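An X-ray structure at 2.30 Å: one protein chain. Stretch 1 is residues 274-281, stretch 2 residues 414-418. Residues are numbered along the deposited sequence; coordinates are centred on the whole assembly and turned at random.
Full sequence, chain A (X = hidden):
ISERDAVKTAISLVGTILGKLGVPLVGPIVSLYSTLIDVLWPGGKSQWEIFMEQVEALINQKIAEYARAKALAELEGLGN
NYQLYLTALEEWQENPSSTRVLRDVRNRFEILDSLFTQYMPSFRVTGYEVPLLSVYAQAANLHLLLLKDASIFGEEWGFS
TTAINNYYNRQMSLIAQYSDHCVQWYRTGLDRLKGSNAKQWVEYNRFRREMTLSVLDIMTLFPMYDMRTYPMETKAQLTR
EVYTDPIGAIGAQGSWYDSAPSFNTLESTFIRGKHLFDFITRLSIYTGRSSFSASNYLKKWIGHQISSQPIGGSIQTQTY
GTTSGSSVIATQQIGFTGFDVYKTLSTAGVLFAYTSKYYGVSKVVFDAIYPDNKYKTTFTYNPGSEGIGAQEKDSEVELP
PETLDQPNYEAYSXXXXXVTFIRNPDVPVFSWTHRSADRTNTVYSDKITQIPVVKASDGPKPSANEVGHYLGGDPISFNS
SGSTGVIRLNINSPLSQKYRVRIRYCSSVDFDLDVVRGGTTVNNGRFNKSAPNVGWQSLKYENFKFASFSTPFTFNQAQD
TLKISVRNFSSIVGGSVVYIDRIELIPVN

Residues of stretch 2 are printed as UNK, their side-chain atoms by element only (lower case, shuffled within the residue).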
ATOM      1  N   LYS A 274      -6.701   5.773 -14.179  1.00 24.84           N
ATOM      2  CA  LYS A 274      -7.206   6.083 -12.850  1.00 25.55           C
ATOM      3  C   LYS A 274      -8.706   5.669 -12.715  1.00 24.27           C
ATOM      4  O   LYS A 274      -9.459   5.745 -13.674  1.00 24.14           O
ATOM      5  CB  LYS A 274      -6.927   7.571 -12.533  1.00 26.93           C
ATOM      6  CG  LYS A 274      -5.424   7.902 -12.303  1.00 27.61           C
ATOM      7  CD  LYS A 274      -4.914   7.377 -10.934  1.00 28.49           C
ATOM      8  CE  LYS A 274      -3.536   7.921 -10.533  1.00 30.81           C
ATOM      9  NZ  LYS A 274      -2.718   8.394 -11.697  1.00 34.86           N
ATOM     10  N   HIS A 275      -9.092   5.127 -11.560  1.00 22.55           N
ATOM     11  CA  HIS A 275     -10.431   4.522 -11.399  1.00 21.73           C
ATOM     12  C   HIS A 275     -10.726   4.534  -9.916  1.00 21.02           C
ATOM     13  O   HIS A 275      -9.815   4.682  -9.090  1.00 21.43           O
ATOM     14  CB  HIS A 275     -10.448   3.042 -11.894  1.00 21.74           C
ATOM     15  CG  HIS A 275      -9.338   2.197 -11.303  1.00 19.32           C
ATOM     16  ND1 HIS A 275      -9.521   1.393 -10.196  1.00 14.91           N
ATOM     17  CD2 HIS A 275      -8.026   2.086 -11.635  1.00 16.85           C
ATOM     18  CE1 HIS A 275      -8.368   0.819  -9.876  1.00 18.21           C
ATOM     19  NE2 HIS A 275      -7.446   1.210 -10.740  1.00 15.15           N
ATOM     20  N   LEU A 276     -11.995   4.372  -9.581  1.00 19.88           N
ATOM     21  CA  LEU A 276     -12.424   4.227  -8.202  1.00 19.47           C
ATOM     22  C   LEU A 276     -12.033   2.848  -7.708  1.00 19.13           C
ATOM     23  O   LEU A 276     -11.973   1.891  -8.484  1.00 19.58           O
ATOM     24  CB  LEU A 276     -13.962   4.392  -8.122  1.00 19.83           C
ATOM     25  CG  LEU A 276     -14.406   5.853  -8.246  1.00 20.42           C
ATOM     26  CD1 LEU A 276     -15.801   5.883  -8.831  1.00 20.57           C
ATOM     27  CD2 LEU A 276     -14.292   6.576  -6.872  1.00 19.55           C
ATOM     28  N   PHE A 277     -11.768   2.728  -6.421  1.00 19.20           N
ATOM     29  CA  PHE A 277     -11.352   1.445  -5.861  1.00 19.06           C
ATOM     30  C   PHE A 277     -12.355   0.358  -6.272  1.00 19.01           C
ATOM     31  O   PHE A 277     -13.546   0.533  -6.113  1.00 18.49           O
ATOM     32  CB  PHE A 277     -11.257   1.565  -4.341  1.00 18.87           C
ATOM     33  CG  PHE A 277     -10.717   0.326  -3.673  1.00 20.19           C
ATOM     34  CD1 PHE A 277      -9.341   0.097  -3.598  1.00 18.75           C
ATOM     35  CD2 PHE A 277     -11.579  -0.619  -3.132  1.00 20.36           C
ATOM     36  CE1 PHE A 277      -8.827  -1.047  -2.973  1.00 17.20           C
ATOM     37  CE2 PHE A 277     -11.069  -1.763  -2.525  1.00 20.59           C
ATOM     38  CZ  PHE A 277      -9.671  -1.969  -2.453  1.00 17.92           C
ATOM     39  N   ASP A 278     -11.894  -0.748  -6.838  1.00 19.65           N
ATOM     40  CA  ASP A 278     -12.849  -1.768  -7.345  1.00 20.08           C
ATOM     41  C   ASP A 278     -12.468  -3.234  -7.063  1.00 19.53           C
ATOM     42  O   ASP A 278     -11.378  -3.523  -6.601  1.00 18.87           O
ATOM     43  CB  ASP A 278     -13.196  -1.551  -8.828  1.00 20.45           C
ATOM     44  CG  ASP A 278     -11.994  -1.671  -9.758  1.00 22.98           C
ATOM     45  OD1 ASP A 278     -10.903  -2.067  -9.307  1.00 25.90           O
ATOM     46  OD2 ASP A 278     -12.146  -1.388 -10.978  1.00 27.86           O
ATOM     47  N   PHE A 279     -13.405  -4.130  -7.319  1.00 20.28           N
ATOM     48  CA  PHE A 279     -13.211  -5.573  -7.094  1.00 20.97           C
ATOM     49  C   PHE A 279     -13.588  -6.317  -8.345  1.00 20.73           C
ATOM     50  O   PHE A 279     -14.621  -6.002  -8.941  1.00 21.33           O
ATOM     51  CB  PHE A 279     -14.085  -6.070  -5.935  1.00 20.19           C
ATOM     52  CG  PHE A 279     -13.652  -5.543  -4.603  1.00 20.32           C
ATOM     53  CD1 PHE A 279     -14.255  -4.385  -4.058  1.00 21.06           C
ATOM     54  CD2 PHE A 279     -12.616  -6.159  -3.906  1.00 15.68           C
ATOM     55  CE1 PHE A 279     -13.821  -3.878  -2.820  1.00 17.42           C
ATOM     56  CE2 PHE A 279     -12.189  -5.672  -2.681  1.00 15.59           C
ATOM     57  CZ  PHE A 279     -12.779  -4.536  -2.139  1.00 18.85           C
ATOM     58  N   ILE A 280     -12.752  -7.280  -8.736  1.00 19.88           N
ATOM     59  CA  ILE A 280     -13.063  -8.178  -9.838  1.00 20.11           C
ATOM     60  C   ILE A 280     -14.318  -8.987  -9.546  1.00 19.30           C
ATOM     61  O   ILE A 280     -14.480  -9.499  -8.440  1.00 19.31           O
ATOM     62  CB  ILE A 280     -11.832  -9.101 -10.220  1.00 19.86           C
ATOM     63  CG1 ILE A 280     -12.108  -9.902 -11.483  1.00 19.41           C
ATOM     64  CG2 ILE A 280     -11.460 -10.085  -9.067  1.00 21.40           C
ATOM     65  CD1 ILE A 280     -10.824 -10.421 -12.183  1.00 21.89           C
ATOM     66  N   THR A 281     -15.210  -9.086 -10.540  1.00 20.32           N
ATOM     67  CA  THR A 281     -16.443  -9.897 -10.445  1.00 20.07           C
ATOM     68  C   THR A 281     -16.530 -11.073 -11.441  1.00 20.15           C
ATOM     69  O   THR A 281     -17.167 -12.099 -11.183  1.00 20.06           O
ATOM     70  CB  THR A 281     -17.715  -9.025 -10.591  1.00 20.70           C
ATOM     71  OG1 THR A 281     -17.733  -8.434 -11.886  1.00 20.85           O
ATOM     72  CG2 THR A 281     -17.763  -7.935  -9.507  1.00 20.92           C
ATOM     73  N   UNK A 414      -2.544  -9.405  -0.067  1.00 16.13           N
ATOM     74  CA  UNK A 414      -3.156  -8.820  -1.259  1.00 16.08           C
ATOM     75  C   UNK A 414      -4.121  -9.775  -1.897  1.00 16.26           C
ATOM     76  O   UNK A 414      -4.098 -10.979  -1.616  1.00 15.11           O
ATOM     77  n   UNK A 414      -0.153  -5.419  -1.411  1.00 20.76           N
ATOM     78  n   UNK A 414      -0.225  -7.497  -0.865  1.00 16.54           N
ATOM     79  c   UNK A 414      -1.195  -7.308  -1.836  1.00 14.82           C
ATOM     80  c   UNK A 414      -1.160  -5.989  -2.157  1.00 14.46           C
ATOM     81  c   UNK A 414       0.393  -6.348  -0.631  1.00 15.83           C
ATOM     82  c   UNK A 414      -2.086  -8.412  -2.304  1.00 16.10           C
ATOM     83  N   UNK A 415      -4.997  -9.212  -2.739  1.00 16.96           N
ATOM     84  CA  UNK A 415      -5.987  -9.984  -3.495  1.00 16.47           C
ATOM     85  C   UNK A 415      -5.876  -9.540  -4.946  1.00 16.48           C
ATOM     86  O   UNK A 415      -5.476  -8.389  -5.191  1.00 16.42           O
ATOM     87  n   UNK A 415      -9.351  -6.923   0.582  1.00 19.99           N
ATOM     88  c   UNK A 415      -7.839  -8.289  -3.220  1.00 14.29           C
ATOM     89  n   UNK A 415      -9.484  -7.948  -1.461  1.00 19.37           N
ATOM     90  c   UNK A 415      -9.092  -6.919  -0.716  1.00 19.87           C
ATOM     91  c   UNK A 415      -7.395  -9.708  -2.965  1.00 16.92           C
ATOM     92  c   UNK A 415      -9.268  -8.086  -2.895  1.00 17.17           C
ATOM     93  n   UNK A 415      -8.475  -5.874  -1.260  1.00 19.78           N
ATOM     94  N   UNK A 416      -6.224 -10.425  -5.893  1.00 15.95           N
ATOM     95  CA  UNK A 416      -6.212 -10.085  -7.322  1.00 16.20           C
ATOM     96  C   UNK A 416      -7.307  -9.050  -7.592  1.00 16.80           C
ATOM     97  O   UNK A 416      -8.464  -9.238  -7.174  1.00 16.35           O
ATOM     98  c   UNK A 416      -6.416 -11.314  -8.225  1.00 16.01           C
ATOM     99  c   UNK A 416      -4.915 -10.604 -10.112  1.00 13.94           C
ATOM    100  c   UNK A 416      -6.336 -11.070  -9.752  1.00 16.71           C
ATOM    101  c   UNK A 416      -6.725 -12.340 -10.546  1.00 16.19           C
ATOM    102  N   UNK A 417      -6.941  -7.985  -8.305  1.00 16.25           N
ATOM    103  CA  UNK A 417      -7.851  -6.911  -8.590  1.00 17.17           C
ATOM    104  C   UNK A 417      -8.209  -6.815 -10.074  1.00 17.21           C
ATOM    105  O   UNK A 417      -9.355  -6.539 -10.423  1.00 18.13           O
ATOM    106  o   UNK A 417      -9.374  -4.463  -8.418  1.00 27.25           O
ATOM    107  c   UNK A 417      -8.153  -4.359  -8.338  1.00 21.00           C
ATOM    108  n   UNK A 417      -7.548  -3.221  -8.473  1.00 22.74           N
ATOM    109  c   UNK A 417      -7.244  -5.581  -8.093  1.00 18.61           C
ATOM    110  N   UNK A 418      -7.242  -7.029 -10.954  1.00 16.70           N
ATOM    111  CA  UNK A 418      -7.455  -6.795 -12.357  1.00 16.61           C
ATOM    112  C   UNK A 418      -6.390  -7.521 -13.189  1.00 17.14           C
ATOM    113  O   UNK A 418      -5.356  -7.959 -12.660  1.00 17.05           O
ATOM    114  c   UNK A 418      -9.731  -4.675 -13.492  1.00 15.97           C
ATOM    115  c   UNK A 418      -8.699  -4.108 -16.042  1.00 14.93           C
ATOM    116  c   UNK A 418     -10.588  -4.263 -14.541  1.00 15.23           C
ATOM    117  c   UNK A 418      -7.421  -5.273 -12.617  1.00 17.16           C
ATOM    118  o   UNK A 418     -10.860  -3.594 -16.830  1.00 18.81           O
ATOM    119  c   UNK A 418      -7.856  -4.528 -14.999  1.00 14.93           C
ATOM    120  c   UNK A 418     -10.045  -3.988 -15.804  1.00 15.37           C
ATOM    121  c   UNK A 418      -8.354  -4.817 -13.723  1.00 17.53           C
TER
HETATM  122  O   HOH W   1     -10.540  -7.936  -6.513  1.00 21.99           O

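Position 414 carries six side-chain atoms, four carbons and two nitrogens. One carbon bonds to CA, and the other five atoms close a five-membered ring in which a single carbon sits between the two nitrogens. That is an imidazole, and the residue is His414. The nearest approach of its side chain to stretch 1 is His414 CD2 to Phe277 CE1, 9.2 Å, so the identification rests on the atoms alone.

Position 415 has seven side-chain atoms, four carbons and three nitrogens. Three carbons run outward in a chain to a nitrogen, which is followed by a carbon bearing the other two nitrogens. This unbranched chain with a planar, three-nitrogen end is a guanidinium side chain: Arg415. Its CA-to-CB bond points toward stretch 1, and its end reaches two aromatic rings. Arg415 NE lies 3.7 Å from Phe279 CE2, near the plane of the phenylalanine ring and at its edge, while the same ring atom lies over one face of the guanidinium. The phenyl edge therefore meets the flat side of the cation, and all three guanidinium nitrogens are hydrogen-bonded elsewhere in the structure. Arg415 NH1 also approaches the edge of the second ring, 4.3 Å from Phe277 CZ.

At position 416 there are four carbons and no heteroatom, with a fork at the second carbon. A fork there, rather than at CB, distinguishes leucine from isoleucine, so this is Leu416. Its CA-to-CB bond points sideways, and the nearest pair between its side chain and stretch 1, Leu416 CD2 and Ile280 CD1, is 4.8 Å apart. The backbone makes the closer approach, with Leu416 O 3.6 Å from Ile280 CG2.

Position 417 shows two carbons, the second carrying one oxygen and one nitrogen. A terminal carbon holding both elements is a carboxamide, and the short chain makes it Asn417. CA-to-CB points away from stretch 1, yet the end of the side chain comes nearer, bringing the amide beside Asp278. As modelled, Asn417 OD1 lies 2.9 Å from Asp278 O and 3.0 Å from Asp278 OD1. Oxygen facing two oxygens suggests that the amide is turned over in the model, so the role of its atoms is left open.

Position 418 has seven carbons and one oxygen: one carbon leads to a six-carbon ring whose far end bears the oxygen. This phenol is Tyr418. Its CA-to-CB bond points sideways, and the nearest pair between its side chain and stretch 1, Tyr418 CD1 and Asp278 OD2, is 4.8 Å apart.

The strands cross almost at right angles, 88° between their N-to-C directions, with an axis approach of 5.8 Å. Near the crossing, Ile280 points toward stretch 2 and packs on its backbone, with Ile280 CB 3.6 Å from Asn417 O. A water links the main chains there, accepting from Ile280 N at 3.2 Å and donating to Leu416 O at 2.5 Å. Packing against Arg415 and the close approach of Asn417 to Asp278 complete a compact contact burying 363 Å², both sides summed.

Stretch 2 (414-418) HRLNY
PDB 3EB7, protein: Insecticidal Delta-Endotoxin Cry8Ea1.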